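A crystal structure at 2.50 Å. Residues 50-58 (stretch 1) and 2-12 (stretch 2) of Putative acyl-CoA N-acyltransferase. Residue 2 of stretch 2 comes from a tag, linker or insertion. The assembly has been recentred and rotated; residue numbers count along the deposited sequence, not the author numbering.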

# COMPACT_ATOMS: atom_id res chain seq x y z
N ILE A 50 -7.89 -5.41 -2.54
CA ILE A 50 -7.64 -5.67 -1.12
C ILE A 50 -7.26 -4.35 -0.48
O ILE A 50 -6.37 -3.64 -0.99
CB ILE A 50 -6.47 -6.64 -0.90
CG1 ILE A 50 -6.80 -8.05 -1.39
CG2 ILE A 50 -6.01 -6.69 0.57
CD1 ILE A 50 -5.52 -8.80 -1.71
N ALA A 51 -7.90 -4.05 0.64
CA ALA A 51 -7.67 -2.82 1.34
C ALA A 51 -7.68 -3.13 2.82
O ALA A 51 -8.61 -3.79 3.34
CB ALA A 51 -8.75 -1.87 1.01
N LEU A 52 -6.67 -2.62 3.51
CA LEU A 52 -6.47 -2.87 4.95
C LEU A 52 -6.16 -1.59 5.73
O LEU A 52 -5.64 -0.62 5.15
CB LEU A 52 -5.29 -3.83 5.15
CG LEU A 52 -5.35 -5.24 4.54
CD1 LEU A 52 -4.10 -6.08 4.89
CD2 LEU A 52 -6.63 -5.99 4.91
N ALA A 53 -6.43 -1.60 7.04
CA ALA A 53 -6.10 -0.45 7.93
C ALA A 53 -5.34 -0.91 9.17
O ALA A 53 -5.53 -2.04 9.62
CB ALA A 53 -7.35 0.27 8.35
N ILE A 54 -4.50 -0.04 9.71
CA ILE A 54 -3.91 -0.27 11.03
C ILE A 54 -4.49 0.68 12.03
O ILE A 54 -4.58 1.90 11.79
CB ILE A 54 -2.43 -0.01 11.09
CG1 ILE A 54 -1.84 -0.09 9.73
CG2 ILE A 54 -1.67 -1.04 11.96
CD1 ILE A 54 -0.64 0.79 9.71
N ARG A 55 -4.83 0.13 13.18
CA ARG A 55 -5.61 0.82 14.17
C ARG A 55 -4.82 0.84 15.43
O ARG A 55 -4.15 -0.13 15.78
CB ARG A 55 -6.94 0.10 14.36
CG ARG A 55 -7.52 -0.47 13.06
CD ARG A 55 -8.99 -0.89 13.15
NE ARG A 55 -9.81 0.30 12.97
CZ ARG A 55 -10.54 0.61 11.90
NH1 ARG A 55 -10.62 -0.20 10.85
NH2 ARG A 55 -11.23 1.76 11.91
N SER A 56 -4.90 1.97 16.09
CA SER A 56 -4.33 2.14 17.39
C SER A 56 -5.03 1.18 18.37
O SER A 56 -5.98 0.47 17.99
CB SER A 56 -4.44 3.61 17.82
OG SER A 56 -5.73 3.93 18.31
N PRO A 57 -4.51 1.09 19.62
CA PRO A 57 -5.34 0.36 20.59
C PRO A 57 -6.68 1.07 20.93
O PRO A 57 -7.65 0.35 21.21
CB PRO A 57 -4.39 0.20 21.79
CG PRO A 57 -3.00 0.10 21.13
CD PRO A 57 -3.11 1.21 20.09
N GLN A 58 -6.74 2.41 20.86
CA GLN A 58 -8.05 3.14 20.89
C GLN A 58 -9.03 2.59 19.85
O GLN A 58 -10.21 2.37 20.16
CB GLN A 58 -7.92 4.67 20.65
CG GLN A 58 -7.16 5.47 21.70
CD GLN A 58 -5.72 4.99 21.84
OE1 GLN A 58 -5.31 4.56 22.92
NE2 GLN A 58 -4.95 5.02 20.73
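Stretch 2 2-12: AMYTITDIAPT

Adjacent antiparallel strands sort their side chains by alternation, and the pairing of residues 5-8 with residues 52-55 shows one face that is apolar and another where an alanine sits beside a polar cluster. At the apolar centre, Ile 9, just past the strand 5-8, turns its side chain back over the two small alanines of the facing strand, Ala 51 and Ala 53: Ile 9 CD1 lies 3.6 Å from Ala 51 CB, and Ile 9 CG1 lies 3.6 Å from Ala 53 CB. Pro 11 extends this patch, its CD 4.4 Å from Ala 51 CB. On the other face of the sheet, Ile 6 is paired with Ile 54, with Ile 6 CD1 4.2 Å from Ile 54 CG2, while Ile 6 CG2 reaches Leu 52 CD1 at 4.2 Å. Tyr 4 continues the row, its CB 4.0 Å from Ile 54 CG2, and Pro 57 CD sits over one face of its ring, 4.5 Å from Tyr 4 CD1.

Between these layers runs the backbone. Stretch 2 is extended at residues 5-8 and antiparallel to strand 50-55, the axes crossing at 150° and approaching to 4.6 Å. Thr 5 and Arg 55 exchange two hydrogen bonds, Thr 5 N to Arg 55 O and Arg 55 N to Thr 5 O, both 2.9 Å. Two residues on, Thr 7 N donates to Ala 53 O at 3.1 Å and Ala 53 N to Thr 7 O at 2.8 Å. The ladder outlasts the strand by one bond, from Ile 9 N to Ala 51 O at 3.2 Å.

The polar edge belongs to Arg 55, which shares a face with Thr 5 and Thr 7. Arg 55 NH1 donates to Thr 7 OG1 at 3.0 Å; Thr 7 OG1 in turn donates to Asp 8 O, also at 3.0 Å. A water accepts a weak bond from Arg 55 NH1 and donates to Asp 8 O, each at 3.1 Å, closing the network.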

# COMPACT_ATOMS: atom_id res chain seq x y z
N ALA A 2 4.19 -3.01 18.37
CA ALA A 2 3.31 -3.11 17.21
C ALA A 2 2.00 -3.85 17.60
O ALA A 2 1.39 -4.51 16.76
CB ALA A 2 4.04 -3.75 15.97
N MET A 3 1.58 -3.73 18.89
CA MET A 3 0.23 -4.14 19.41
C MET A 3 -0.97 -3.23 18.99
O MET A 3 -1.98 -3.11 19.68
CB MET A 3 0.27 -4.27 20.91
CG MET A 3 0.01 -5.66 21.40
SD MET A 3 -0.76 -5.54 23.03
CE MET A 3 0.61 -6.05 24.18
N TYR A 4 -0.79 -2.58 17.85
CA TYR A 4 -1.85 -2.08 16.99
C TYR A 4 -2.53 -3.23 16.25
O TYR A 4 -2.01 -4.35 16.20
CB TYR A 4 -1.21 -1.19 15.94
CG TYR A 4 -0.62 0.09 16.48
CD1 TYR A 4 -1.14 1.34 16.07
CD2 TYR A 4 0.44 0.08 17.43
CE1 TYR A 4 -0.62 2.53 16.57
CE2 TYR A 4 0.97 1.28 17.92
CZ TYR A 4 0.42 2.50 17.47
OH TYR A 4 0.90 3.68 17.91
N THR A 5 -3.65 -2.94 15.60
CA THR A 5 -4.46 -3.99 15.00
C THR A 5 -4.53 -3.82 13.46
O THR A 5 -4.32 -2.72 12.98
CB THR A 5 -5.81 -4.07 15.77
OG1 THR A 5 -6.11 -5.42 16.03
CG2 THR A 5 -6.98 -3.44 15.04
N ILE A 6 -4.78 -4.89 12.68
CA ILE A 6 -5.03 -4.79 11.21
C ILE A 6 -6.38 -5.37 10.77
O ILE A 6 -6.72 -6.51 11.12
CB ILE A 6 -3.95 -5.50 10.37
CG1 ILE A 6 -2.91 -4.50 9.90
CG2 ILE A 6 -4.54 -6.04 9.10
CD1 ILE A 6 -1.59 -4.88 10.30
N THR A 7 -7.14 -4.61 9.99
CA THR A 7 -8.47 -5.09 9.62
C THR A 7 -8.78 -4.69 8.23
O THR A 7 -8.22 -3.70 7.75
CB THR A 7 -9.61 -4.42 10.46
OG1 THR A 7 -9.69 -3.01 10.14
CG2 THR A 7 -9.43 -4.64 11.98
N ASP A 8 -9.71 -5.39 7.60
CA ASP A 8 -10.23 -4.96 6.32
C ASP A 8 -10.80 -3.54 6.48
O ASP A 8 -11.17 -3.16 7.59
CB ASP A 8 -11.33 -5.91 5.85
CG ASP A 8 -10.79 -7.14 5.07
OD1 ASP A 8 -9.62 -7.10 4.64
OD2 ASP A 8 -11.55 -8.13 4.87
N ILE A 9 -10.81 -2.77 5.39
CA ILE A 9 -11.65 -1.57 5.24
C ILE A 9 -12.19 -1.44 3.82
O ILE A 9 -11.51 -1.72 2.83
CB ILE A 9 -10.93 -0.18 5.57
CG1 ILE A 9 -9.44 -0.30 5.50
CG2 ILE A 9 -11.42 0.59 6.85
CD1 ILE A 9 -9.05 -0.08 4.14
N ALA A 10 -13.42 -0.95 3.75
CA ALA A 10 -14.02 -0.42 2.53
C ALA A 10 -13.21 0.81 2.09
O ALA A 10 -12.95 1.71 2.89
CB ALA A 10 -15.55 -0.04 2.80
N PRO A 11 -12.76 0.83 0.82
CA PRO A 11 -12.16 2.06 0.29
C PRO A 11 -13.16 3.24 0.32
O PRO A 11 -12.79 4.36 -0.02
CB PRO A 11 -11.82 1.68 -1.16
CG PRO A 11 -12.61 0.45 -1.44
CD PRO A 11 -12.67 -0.28 -0.14
N THR A 12 -14.41 3.00 0.70
CA THR A 12 -15.40 4.06 0.72
C THR A 12 -15.69 4.58 2.14
O THR A 12 -16.25 5.65 2.32
CB THR A 12 -16.67 3.64 0.01
OG1 THR A 12 -17.05 2.34 0.48
CG2 THR A 12 -16.40 3.57 -1.50
O HOH W 1 -13.02 -1.32 9.22